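PDB 5HMQ: 4-hydroxyphenylpyruvate dioxygenase from Pseudomonas putida, which catalyses the metal-dependent dehydration of 3-dehydroshikimate to protocatechuate, through a TIM-barrel domain fused to a dioxygenase-like domain without detected dioxygenase activity. Local coordinates for residues E18-I23 with D29-F34; G14-K19 with R46-M51; A311-W316 with F598-I603; L301-D306 with H522-D527. One frame throughout, in Å; residues are numbered along the deposited sequence.

Contact 1 of 4, residues E18-I23 with D29-F34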
# COMPACT_ATOMS: atom_id res chain seq x y z
N GLU C 18 16.95 1.53 -8.80
CA GLU C 18 16.34 1.76 -7.49
C GLU C 18 16.41 0.52 -6.62
O GLU C 18 16.68 0.60 -5.42
CB GLU C 18 14.89 2.22 -7.67
CG GLU C 18 14.74 3.68 -8.08
CD GLU C 18 13.38 4.00 -8.66
OE1 GLU C 18 12.53 3.08 -8.72
OE2 GLU C 18 13.15 5.16 -9.05
N LYS C 19 16.16 -0.66 -7.21
CA LYS C 19 16.24 -1.90 -6.45
C LYS C 19 17.66 -2.15 -5.96
O LYS C 19 17.88 -2.45 -4.78
CB LYS C 19 15.75 -3.08 -7.30
CG LYS C 19 14.27 -3.04 -7.64
CD LYS C 19 13.86 -4.28 -8.43
CE LYS C 19 12.38 -4.22 -8.81
NZ LYS C 19 11.91 -5.48 -9.45
N LEU C 20 18.65 -2.00 -6.85
CA LEU C 20 20.03 -2.29 -6.48
C LEU C 20 20.52 -1.35 -5.39
O LEU C 20 21.24 -1.77 -4.48
CB LEU C 20 20.94 -2.21 -7.70
CG LEU C 20 20.67 -3.20 -8.84
CD1 LEU C 20 21.56 -2.89 -10.02
CD2 LEU C 20 20.88 -4.63 -8.36
N GLU C 21 20.14 -0.07 -5.46
CA GLU C 21 20.54 0.86 -4.40
C GLU C 21 19.86 0.51 -3.08
O GLU C 21 20.51 0.54 -2.03
CB GLU C 21 20.25 2.31 -4.79
CG GLU C 21 21.17 2.81 -5.89
CD GLU C 21 20.73 4.18 -6.42
OE1 GLU C 21 19.82 4.78 -5.83
OE2 GLU C 21 21.35 4.66 -7.38
N ALA C 22 18.57 0.17 -3.12
CA ALA C 22 17.89 -0.23 -1.89
C ALA C 22 18.49 -1.51 -1.30
O ALA C 22 18.65 -1.63 -0.08
CB ALA C 22 16.39 -0.41 -2.16
N ILE C 23 18.82 -2.47 -2.17
CA ILE C 23 19.41 -3.73 -1.70
C ILE C 23 20.73 -3.46 -0.99
O ILE C 23 21.00 -3.99 0.09
CB ILE C 23 19.58 -4.70 -2.87
CG1 ILE C 23 18.21 -5.19 -3.36
CG2 ILE C 23 20.45 -5.88 -2.48
CD1 ILE C 23 18.26 -5.92 -4.69
N ASP C 29 24.64 -8.45 0.89
CA ASP C 29 25.91 -8.70 0.21
C ASP C 29 25.73 -8.98 -1.27
O ASP C 29 26.62 -8.65 -2.07
CB ASP C 29 26.64 -9.88 0.86
CG ASP C 29 26.80 -9.72 2.36
OD1 ASP C 29 27.63 -8.89 2.78
OD2 ASP C 29 26.11 -10.43 3.11
N GLY C 30 24.60 -9.57 -1.66
CA GLY C 30 24.40 -10.01 -3.03
C GLY C 30 22.99 -9.77 -3.50
O GLY C 30 22.13 -9.30 -2.75
N VAL C 31 22.76 -10.09 -4.78
CA VAL C 31 21.46 -9.90 -5.41
C VAL C 31 21.29 -10.96 -6.48
O VAL C 31 22.22 -11.27 -7.23
CB VAL C 31 21.32 -8.47 -5.99
CG1 VAL C 31 22.51 -8.13 -6.88
CG2 VAL C 31 20.02 -8.34 -6.76
N GLU C 32 20.08 -11.53 -6.56
CA GLU C 32 19.69 -12.34 -7.70
C GLU C 32 19.08 -11.43 -8.75
O GLU C 32 18.12 -10.70 -8.46
CB GLU C 32 18.69 -13.44 -7.32
CG GLU C 32 18.79 -13.98 -5.90
CD GLU C 32 17.70 -15.01 -5.61
OE1 GLU C 32 17.07 -15.51 -6.57
OE2 GLU C 32 17.47 -15.33 -4.43
N ILE C 33 19.65 -11.44 -9.95
CA ILE C 33 19.11 -10.65 -11.06
C ILE C 33 17.99 -11.45 -11.71
O ILE C 33 18.23 -12.48 -12.34
CB ILE C 33 20.20 -10.28 -12.07
CG1 ILE C 33 21.19 -9.30 -11.44
CG2 ILE C 33 19.58 -9.67 -13.31
CD1 ILE C 33 20.62 -7.92 -11.19
N PHE C 34 16.76 -10.98 -11.54
CA PHE C 34 15.61 -11.56 -12.23
C PHE C 34 15.63 -11.08 -13.68
O PHE C 34 15.74 -9.87 -13.93
CB PHE C 34 14.32 -11.15 -11.52
CG PHE C 34 13.10 -11.93 -11.95
CD1 PHE C 34 12.97 -13.27 -11.64
CD2 PHE C 34 12.07 -11.30 -12.64
CE1 PHE C 34 11.84 -13.98 -12.02
CE2 PHE C 34 10.94 -12.00 -13.02
CZ PHE C 34 10.83 -13.34 -12.71
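Val31 is the bump of this contact, and the hollow it fills lies between Leu20 and Ile23, which stand one turn apart on helix 16-25. Its CG2 makes the closest approach, 3.6 Å from Ile23 CD1. Leu20 closes the other flank: its CD2 rests across the valine fork, about 4.1 Å from both Val31 CG1 and Val31 CG2. The valine side chain crosses both partners at roughly a right angle, so its fork slots in across them. With CG1 between the backbone N and the carbonyl carbon (chi1 51°) and CG2 anti to the N, both methyls come to face the helix. Leu20 CD2 also meets the tip of the next bump on the strand, Ile33 CD1, at 4.3 Å. At the other end Gly30 has no side chain, and Ile23 CG2 comes to the backbone there, 3.8 Å from Gly30 O. Beta-branched valine and isoleucine suit a strand and an apolar interface, while leucine, branched one carbon further out, reaches both Val31 and Ile33. The short helix and strand axes approach to 9.5 Å and run nearly antiparallel, as in the beta-alpha-beta units of a TIM barrel. Glu32, on the strand's opposite face, hydrogen-bonds to the metal ligand Gln193. Strand 30-34 lies between strands 6-8 and 58-66, while helix 16-25 is flanked by helix 45-55 at Leu20 and helix 252-276 at Ala22.

Contact 2 of 4, residues G14-K19 with R46-M51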
# COMPACT_ATOMS: atom_id res chain seq x y z
N GLY C 14 10.05 -1.20 -8.45
CA GLY C 14 10.84 -0.07 -8.87
C GLY C 14 11.71 -0.39 -10.07
O GLY C 14 11.70 -1.49 -10.61
N THR C 15 12.47 0.63 -10.49
CA THR C 15 13.46 0.43 -11.54
C THR C 15 14.60 -0.43 -11.01
O THR C 15 14.83 -0.53 -9.81
CB THR C 15 14.02 1.77 -12.01
OG1 THR C 15 14.90 2.29 -11.01
CG2 THR C 15 12.89 2.77 -12.19
N LEU C 16 15.33 -1.05 -11.94
CA LEU C 16 16.49 -1.85 -11.54
C LEU C 16 17.51 -1.04 -10.75
O LEU C 16 17.99 -1.55 -9.71
CB LEU C 16 17.12 -2.51 -12.77
CG LEU C 16 18.25 -3.49 -12.47
CD1 LEU C 16 17.82 -4.51 -11.41
CD2 LEU C 16 18.70 -4.19 -13.73
N PRO C 17 17.90 0.18 -11.14
CA PRO C 17 18.81 0.95 -10.28
C PRO C 17 18.25 1.23 -8.90
O PRO C 17 18.99 1.20 -7.91
CB PRO C 17 19.03 2.24 -11.08
CG PRO C 17 18.81 1.84 -12.49
CD PRO C 17 17.69 0.85 -12.44
N GLU C 18 16.95 1.53 -8.80
CA GLU C 18 16.34 1.76 -7.49
C GLU C 18 16.41 0.52 -6.62
O GLU C 18 16.68 0.60 -5.42
CB GLU C 18 14.89 2.22 -7.67
CG GLU C 18 14.74 3.68 -8.08
CD GLU C 18 13.38 4.00 -8.66
OE1 GLU C 18 12.53 3.08 -8.72
OE2 GLU C 18 13.15 5.16 -9.05
N LYS C 19 16.16 -0.66 -7.21
CA LYS C 19 16.24 -1.90 -6.45
C LYS C 19 17.66 -2.15 -5.96
O LYS C 19 17.88 -2.45 -4.78
CB LYS C 19 15.75 -3.08 -7.30
CG LYS C 19 14.27 -3.04 -7.64
CD LYS C 19 13.86 -4.28 -8.43
CE LYS C 19 12.38 -4.22 -8.81
NZ LYS C 19 11.91 -5.48 -9.45
N ARG C 46 26.37 -5.02 -18.82
CA ARG C 46 27.63 -4.63 -18.20
C ARG C 46 27.45 -3.40 -17.32
O ARG C 46 28.13 -3.28 -16.29
CB ARG C 46 28.67 -4.38 -19.29
CG ARG C 46 29.99 -3.87 -18.75
CD ARG C 46 31.00 -3.74 -19.86
NE ARG C 46 32.34 -3.81 -19.37
CZ ARG C 46 33.22 -2.82 -19.53
NH1 ARG C 46 32.89 -1.69 -20.18
NH2 ARG C 46 34.46 -2.94 -19.03
N GLN C 47 26.56 -2.49 -17.70
CA GLN C 47 26.24 -1.37 -16.82
C GLN C 47 25.60 -1.85 -15.52
O GLN C 47 25.79 -1.22 -14.47
CB GLN C 47 25.34 -0.37 -17.55
CG GLN C 47 26.06 0.38 -18.65
CD GLN C 47 25.14 1.29 -19.44
OE1 GLN C 47 24.21 0.84 -20.10
NE2 GLN C 47 25.40 2.59 -19.38
N VAL C 48 24.83 -2.94 -15.57
CA VAL C 48 24.33 -3.54 -14.33
C VAL C 48 25.49 -4.05 -13.49
O VAL C 48 25.54 -3.83 -12.27
CB VAL C 48 23.33 -4.67 -14.64
CG1 VAL C 48 22.87 -5.33 -13.35
CG2 VAL C 48 22.15 -4.12 -15.41
N ARG C 49 26.46 -4.71 -14.12
CA ARG C 49 27.65 -5.17 -13.41
C ARG C 49 28.39 -4.00 -12.76
O ARG C 49 28.89 -4.12 -11.64
CB ARG C 49 28.57 -5.93 -14.36
CG ARG C 49 29.86 -6.41 -13.72
CD ARG C 49 30.72 -7.15 -14.73
NE ARG C 49 31.81 -7.87 -14.08
CZ ARG C 49 32.66 -8.68 -14.72
NH1 ARG C 49 32.54 -8.87 -16.02
NH2 ARG C 49 33.62 -9.29 -14.04
N GLN C 50 28.47 -2.87 -13.47
CA GLN C 50 29.16 -1.71 -12.91
C GLN C 50 28.41 -1.13 -11.72
O GLN C 50 29.03 -0.74 -10.72
CB GLN C 50 29.36 -0.65 -13.99
CG GLN C 50 30.26 0.49 -13.57
CD GLN C 50 31.66 0.03 -13.24
OE1 GLN C 50 32.32 -0.62 -14.06
NE2 GLN C 50 32.14 0.36 -12.05
N MSE C 51 27.08 -1.07 -11.80
CA MSE C 51 26.27 -0.56 -10.69
C MSE C 51 26.48 -1.39 -9.42
O MSE C 51 26.62 -0.85 -8.33
CB MSE C 51 24.79 -0.54 -11.06
CG MSE C 51 24.40 0.58 -12.01
SE MSE C 51 22.46 0.83 -12.15
CE MSE C 51 21.99 -0.82 -13.07
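Pro17 and Met51, here a selenomethionine, meet through the proline ring and the selenium. Met51 SE lies 3.8 Å from Pro17 CG and 3.9 Å from Pro17 CB, over one face of the ring, toward CB and CG. The bend at the last torsion of Met51 (chi3 -69°) keeps its methyl close too, with CE 4.2 Å from Pro17 CG. Beside this pair, Leu16 CD2 meets Val48 CG2 at 3.8 Å, the two side chains crossing at about a right angle. A flexible, unbranched selenoether chain can mould itself to the rigid ring, and branched Leu16 and Val48 meet methyl to methyl, as suits a buried place. Further out, Tyr41 touches Pro17, Val48 and Met51, and Leu38 backs both Leu16 and Val48. Thr15 N-caps the helix that positions Leu16 and Pro17: its OG1 accepts from Glu18 N at 3.1 Å, and Glu18 OE1 accepts in return from Thr15 N at 3.0 Å, met from above the carboxylate plane. Proline fits this first turn, where no N-H need be given to a preceding carbonyl. The reciprocal pair, a capping box, opens helix 16-25, an outer helix of a TIM barrel, which touches helix 45-55 through these side chains.

Contact 3 of 4, residues A311-W316 with F598-I603. With MG (magnesium ion), chain L.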
# COMPACT_ATOMS: atom_id res chain seq x y z
N ALA C 311 -9.56 16.45 27.97
CA ALA C 311 -10.51 16.48 29.07
C ALA C 311 -11.65 15.51 28.82
O ALA C 311 -12.13 14.84 29.75
CB ALA C 311 -11.03 17.90 29.29
N ARG C 312 -12.11 15.42 27.57
CA ARG C 312 -13.18 14.49 27.23
C ARG C 312 -12.72 13.05 27.39
O ARG C 312 -13.48 12.20 27.87
CB ARG C 312 -13.64 14.75 25.79
CG ARG C 312 -15.14 14.78 25.60
CD ARG C 312 -15.51 15.34 24.23
NE ARG C 312 -14.87 16.63 23.98
CZ ARG C 312 -14.04 16.88 22.97
NH1 ARG C 312 -13.74 15.92 22.11
NH2 ARG C 312 -13.51 18.09 22.83
N LEU C 313 -11.48 12.75 27.00
CA LEU C 313 -10.95 11.40 27.20
C LEU C 313 -10.75 11.11 28.68
O LEU C 313 -10.99 9.99 29.13
CB LEU C 313 -9.64 11.23 26.43
CG LEU C 313 -9.02 9.83 26.46
CD1 LEU C 313 -10.01 8.79 25.96
CD2 LEU C 313 -7.74 9.79 25.64
N GLY C 314 -10.30 12.11 29.44
CA GLY C 314 -10.17 11.93 30.88
C GLY C 314 -11.50 11.63 31.55
O GLY C 314 -11.56 10.82 32.48
N ASN C 315 -12.58 12.25 31.07
CA ASN C 315 -13.90 11.96 31.61
C ASN C 315 -14.28 10.50 31.39
O ASN C 315 -14.78 9.83 32.29
CB ASN C 315 -14.95 12.88 30.99
CG ASN C 315 -14.83 14.32 31.45
OD1 ASN C 315 -14.16 14.62 32.43
ND2 ASN C 315 -15.49 15.23 30.74
N TRP C 316 -14.05 10.00 30.17
CA TRP C 316 -14.26 8.59 29.87
C TRP C 316 -13.51 7.72 30.87
O TRP C 316 -14.04 6.72 31.36
CB TRP C 316 -13.81 8.29 28.44
CG TRP C 316 -14.88 8.50 27.42
CD1 TRP C 316 -15.53 9.67 27.14
CD2 TRP C 316 -15.39 7.53 26.51
NE1 TRP C 316 -16.43 9.48 26.12
CE2 TRP C 316 -16.36 8.17 25.71
CE3 TRP C 316 -15.13 6.17 26.28
CZ2 TRP C 316 -17.07 7.51 24.72
CZ3 TRP C 316 -15.84 5.52 25.29
CH2 TRP C 316 -16.80 6.19 24.52
N PHE C 598 -10.73 4.43 18.83
CA PHE C 598 -10.62 3.27 19.69
C PHE C 598 -11.79 3.19 20.66
O PHE C 598 -12.38 4.21 21.04
CB PHE C 598 -9.31 3.31 20.47
CG PHE C 598 -9.02 4.65 21.11
CD1 PHE C 598 -9.54 4.97 22.35
CD2 PHE C 598 -8.23 5.58 20.46
CE1 PHE C 598 -9.28 6.19 22.94
CE2 PHE C 598 -7.97 6.81 21.04
CZ PHE C 598 -8.49 7.12 22.28
N PHE C 599 -12.13 1.97 21.05
CA PHE C 599 -13.09 1.72 22.11
C PHE C 599 -12.39 0.93 23.22
O PHE C 599 -11.23 0.55 23.09
CB PHE C 599 -14.33 0.96 21.59
CG PHE C 599 -14.01 -0.35 20.93
CD1 PHE C 599 -13.69 -0.40 19.58
CD2 PHE C 599 -14.08 -1.54 21.64
CE1 PHE C 599 -13.42 -1.61 18.96
CE2 PHE C 599 -13.81 -2.75 21.03
CZ PHE C 599 -13.48 -2.79 19.69
N PHE C 600 -13.11 0.71 24.31
CA PHE C 600 -12.55 0.00 25.45
C PHE C 600 -13.31 -1.30 25.69
O PHE C 600 -14.45 -1.47 25.24
CB PHE C 600 -12.59 0.87 26.72
CG PHE C 600 -11.71 2.08 26.64
CD1 PHE C 600 -12.21 3.29 26.17
CD2 PHE C 600 -10.39 2.02 27.03
CE1 PHE C 600 -11.41 4.41 26.10
CE2 PHE C 600 -9.57 3.14 26.95
CZ PHE C 600 -10.09 4.33 26.49
N GLU C 601 -12.65 -2.21 26.39
CA GLU C 601 -13.21 -3.52 26.69
C GLU C 601 -12.87 -3.88 28.13
O GLU C 601 -11.75 -3.63 28.60
CB GLU C 601 -12.66 -4.59 25.74
CG GLU C 601 -13.13 -6.00 26.05
CD GLU C 601 -12.51 -7.04 25.13
OE1 GLU C 601 -11.54 -6.71 24.42
OE2 GLU C 601 -12.99 -8.20 25.12
N ILE C 602 -13.85 -4.44 28.84
CA ILE C 602 -13.68 -4.96 30.19
C ILE C 602 -13.95 -6.46 30.15
O ILE C 602 -15.00 -6.88 29.65
CB ILE C 602 -14.60 -4.26 31.20
CG1 ILE C 602 -14.33 -2.76 31.22
CG2 ILE C 602 -14.46 -4.88 32.58
CD1 ILE C 602 -15.37 -1.96 31.98
N ILE C 603 -13.01 -7.25 30.66
CA ILE C 603 -13.10 -8.70 30.58
C ILE C 603 -12.93 -9.32 31.96
O ILE C 603 -12.34 -8.72 32.87
CB ILE C 603 -12.06 -9.31 29.61
CG1 ILE C 603 -10.66 -9.24 30.23
CG2 ILE C 603 -12.08 -8.60 28.28
CD1 ILE C 603 -9.65 -10.14 29.55
MG MG L . -10.38 -7.81 22.78
O HOH W 1 -11.08 -9.58 23.60
O HOH W 2 -9.20 -8.92 21.04
O HOH W 3 -11.97 -7.92 21.47
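Leu313 and Trp316, on one face of helix 307-319, meet Phe598 and Phe600 of segment 598-603. Within a dioxygenase-like region built from vicinal-oxygen-chelate (VOC) modules, the contact joins the first module, which holds the helix, to the sheet that carries the bound magnesium. Aliphatic-to-aromatic packing comes from Leu313, whose CG stands anti to the backbone N (chi1 -176°) and points CD1 at the neighbouring edges of both phenylalanine rings. CD1 reaches each ring near its plane, 4.1 Å from Phe598 CE1 and 4.5 Å from Phe600 CZ. The aromatic-to-aromatic part is the meeting of Trp316 with Phe600; the two side chains lean together at a slant, with Trp316 CE3 4.1 Å from Phe600 CD1. Large flat residues suit this place because they are long enough to span the 9.8 Å between the alpha carbons of Trp316 and Phe600. Phe594 adds a further aromatic ring, edge-to-face with Trp316. Ionic contact is left to the margin, where Arg312 forms a salt bridge with Glu595. Metal binding belongs to the strand's other face, since neighbouring residues alternate along it: Phe600 points to the helix, Glu601 to the magnesium, which His445 and His523 also bind. Glu601 OE1 holds the ion at 2.3 Å, while Glu601 OE2 takes a hydrogen bond of 2.8 Å from one of the three metal-bound waters.

Contact 4 of 4, residues L301-D306 with H522-D527. With MG (magnesium ion), chain L.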
# COMPACT_ATOMS: atom_id res chain seq x y z
N LEU C 301 0.31 3.92 29.14
CA LEU C 301 -0.11 4.35 27.82
C LEU C 301 -0.04 5.87 27.75
O LEU C 301 -0.44 6.56 28.69
CB LEU C 301 -1.53 3.87 27.51
CG LEU C 301 -1.81 2.37 27.56
CD1 LEU C 301 -3.27 2.08 27.24
CD2 LEU C 301 -0.90 1.62 26.60
N GLU C 302 0.48 6.39 26.64
CA GLU C 302 0.58 7.83 26.42
C GLU C 302 -0.31 8.20 25.24
O GLU C 302 -0.10 7.72 24.12
CB GLU C 302 2.02 8.26 26.16
CG GLU C 302 2.19 9.76 26.00
CD GLU C 302 3.61 10.18 25.69
OE1 GLU C 302 4.50 9.30 25.60
OE2 GLU C 302 3.85 11.40 25.53
N PHE C 303 -1.30 9.05 25.49
CA PHE C 303 -2.23 9.50 24.47
C PHE C 303 -1.90 10.93 24.05
O PHE C 303 -1.60 11.78 24.90
CB PHE C 303 -3.68 9.43 24.95
CG PHE C 303 -4.25 8.04 24.96
CD1 PHE C 303 -4.12 7.23 26.07
CD2 PHE C 303 -4.94 7.56 23.85
CE1 PHE C 303 -4.65 5.95 26.07
CE2 PHE C 303 -5.48 6.29 23.85
CZ PHE C 303 -5.33 5.48 24.96
N ALA C 304 -1.97 11.19 22.75
CA ALA C 304 -1.76 12.52 22.20
C ALA C 304 -3.12 13.19 22.02
O ALA C 304 -3.96 12.69 21.27
CB ALA C 304 -1.01 12.45 20.87
N VAL C 305 -3.32 14.31 22.71
CA VAL C 305 -4.60 15.01 22.74
C VAL C 305 -4.33 16.50 22.88
O VAL C 305 -3.22 16.93 23.18
CB VAL C 305 -5.50 14.53 23.91
CG1 VAL C 305 -6.03 13.13 23.66
CG2 VAL C 305 -4.72 14.59 25.22
N ASP C 306 -5.38 17.30 22.66
CA ASP C 306 -5.38 18.69 23.06
C ASP C 306 -6.19 18.82 24.34
O ASP C 306 -6.65 17.83 24.91
CB ASP C 306 -5.90 19.59 21.92
CG ASP C 306 -7.35 19.30 21.54
OD1 ASP C 306 -8.03 18.51 22.24
OD2 ASP C 306 -7.81 19.87 20.53
N HIS C 522 -7.00 -0.11 17.97
CA HIS C 522 -8.32 -0.64 17.71
C HIS C 522 -9.15 -0.65 18.99
O HIS C 522 -10.26 -0.10 19.02
CB HIS C 522 -8.22 -2.05 17.11
CG HIS C 522 -9.53 -2.62 16.67
ND1 HIS C 522 -10.22 -3.56 17.40
CD2 HIS C 522 -10.27 -2.38 15.56
CE1 HIS C 522 -11.33 -3.87 16.76
NE2 HIS C 522 -11.39 -3.17 15.64
N HIS C 523 -8.63 -1.25 20.05
CA HIS C 523 -9.27 -1.20 21.36
C HIS C 523 -8.28 -1.60 22.43
O HIS C 523 -7.26 -2.24 22.16
CB HIS C 523 -10.52 -2.09 21.42
CG HIS C 523 -10.22 -3.56 21.44
ND1 HIS C 523 -10.12 -4.32 20.29
CD2 HIS C 523 -10.03 -4.42 22.47
CE1 HIS C 523 -9.87 -5.57 20.61
NE2 HIS C 523 -9.81 -5.66 21.93
N ILE C 524 -8.59 -1.20 23.66
CA ILE C 524 -7.79 -1.51 24.84
C ILE C 524 -8.67 -2.29 25.81
O ILE C 524 -9.80 -1.88 26.09
CB ILE C 524 -7.22 -0.24 25.50
CG1 ILE C 524 -6.43 0.58 24.48
CG2 ILE C 524 -6.35 -0.59 26.70
CD1 ILE C 524 -6.36 2.05 24.80
N ALA C 525 -8.15 -3.41 26.31
CA ALA C 525 -8.93 -4.32 27.14
C ALA C 525 -8.35 -4.38 28.54
O ALA C 525 -7.16 -4.65 28.72
CB ALA C 525 -8.95 -5.72 26.52
N PHE C 526 -9.20 -4.12 29.53
CA PHE C 526 -8.84 -4.23 30.94
C PHE C 526 -9.56 -5.43 31.56
O PHE C 526 -10.70 -5.73 31.19
CB PHE C 526 -9.21 -2.96 31.70
CG PHE C 526 -8.80 -1.69 31.01
CD1 PHE C 526 -7.47 -1.33 30.91
CD2 PHE C 526 -9.76 -0.85 30.46
CE1 PHE C 526 -7.10 -0.16 30.28
CE2 PHE C 526 -9.40 0.32 29.83
CZ PHE C 526 -8.07 0.67 29.73
N ASP C 527 -8.90 -6.10 32.49
CA ASP C 527 -9.50 -7.23 33.17
C ASP C 527 -9.97 -6.82 34.57
O ASP C 527 -9.58 -5.77 35.10
CB ASP C 527 -8.53 -8.42 33.25
CG ASP C 527 -7.36 -8.18 34.20
OD1 ASP C 527 -7.10 -7.02 34.58
OD2 ASP C 527 -6.69 -9.17 34.56
MG MG L . -10.38 -7.81 22.78
O HOH W 2 -9.20 -8.92 21.04
O HOH W 1 -11.08 -9.58 23.60
O HOH W 3 -11.97 -7.92 21.47
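His523 NE2 binds the magnesium ion at 2.4 Å, and the other nitrogen of the same ring is held as well. His523 ND1 donates to His522 ND1 over 3.0 Å in a nearly straight bond, 169° at the hydrogen, with His522 ND1 lying in the plane of the His523 ring. Gripped at both nitrogens, the imidazole has little freedom to rotate, and Phe599 stacks on it. Two consecutive histidines can cooperate in this way because His522 and His523 form a classic beta bulge opposite Ala447 of strand 440-450, which turns both toward the same side. The CG of His523 stands between its backbone N and carbonyl carbon (chi1 72°), which carries the ring to the metal. On the strand's other face Ile524 turns to strand 295-304, and its CD1 is the focus of the packing. Phe303 brings the edge of its ring, with CZ 3.6 Å from Ile524 CD1 and the methyl in the ring plane. Leu301 comes tip to tip with the isoleucine: its CD1 is 3.9 Å from Ile524 CD1 and 4.1 Å from Ile524 CG2. Branched aliphatic ends and an unsubstituted ring suit this interior, where the touching residues are all buried. Strand 520-528 therefore separates two chemistries, polar coordination on one face and apolar packing against strand 295-304 of the first VOC module on the other. Ile524, next in sequence to the ligand His523, is thus packed from the first module while His523 faces the metal.

How the contacts relate
The four contacts form two pairs on opposite sides of the chain's centre. Contacts 1 and 2, with centres 8 Å apart, share helix 16-25 of the N-terminal TIM barrel and start from the same part of the chain; Leu20 of contact 1 touches Met51 of contact 2. Contacts 3 and 4 follow in the dioxygenase-like region, their centres 7 Å apart and their segments alternating along the chain. They use neighbouring strands, 599-606 and 520-528, of one sheet, and both supply ligands to the same magnesium ion. The pairs are 41 to 52 Å apart between centres, in keeping with the fusion of two distinct domains, each with its own metal site.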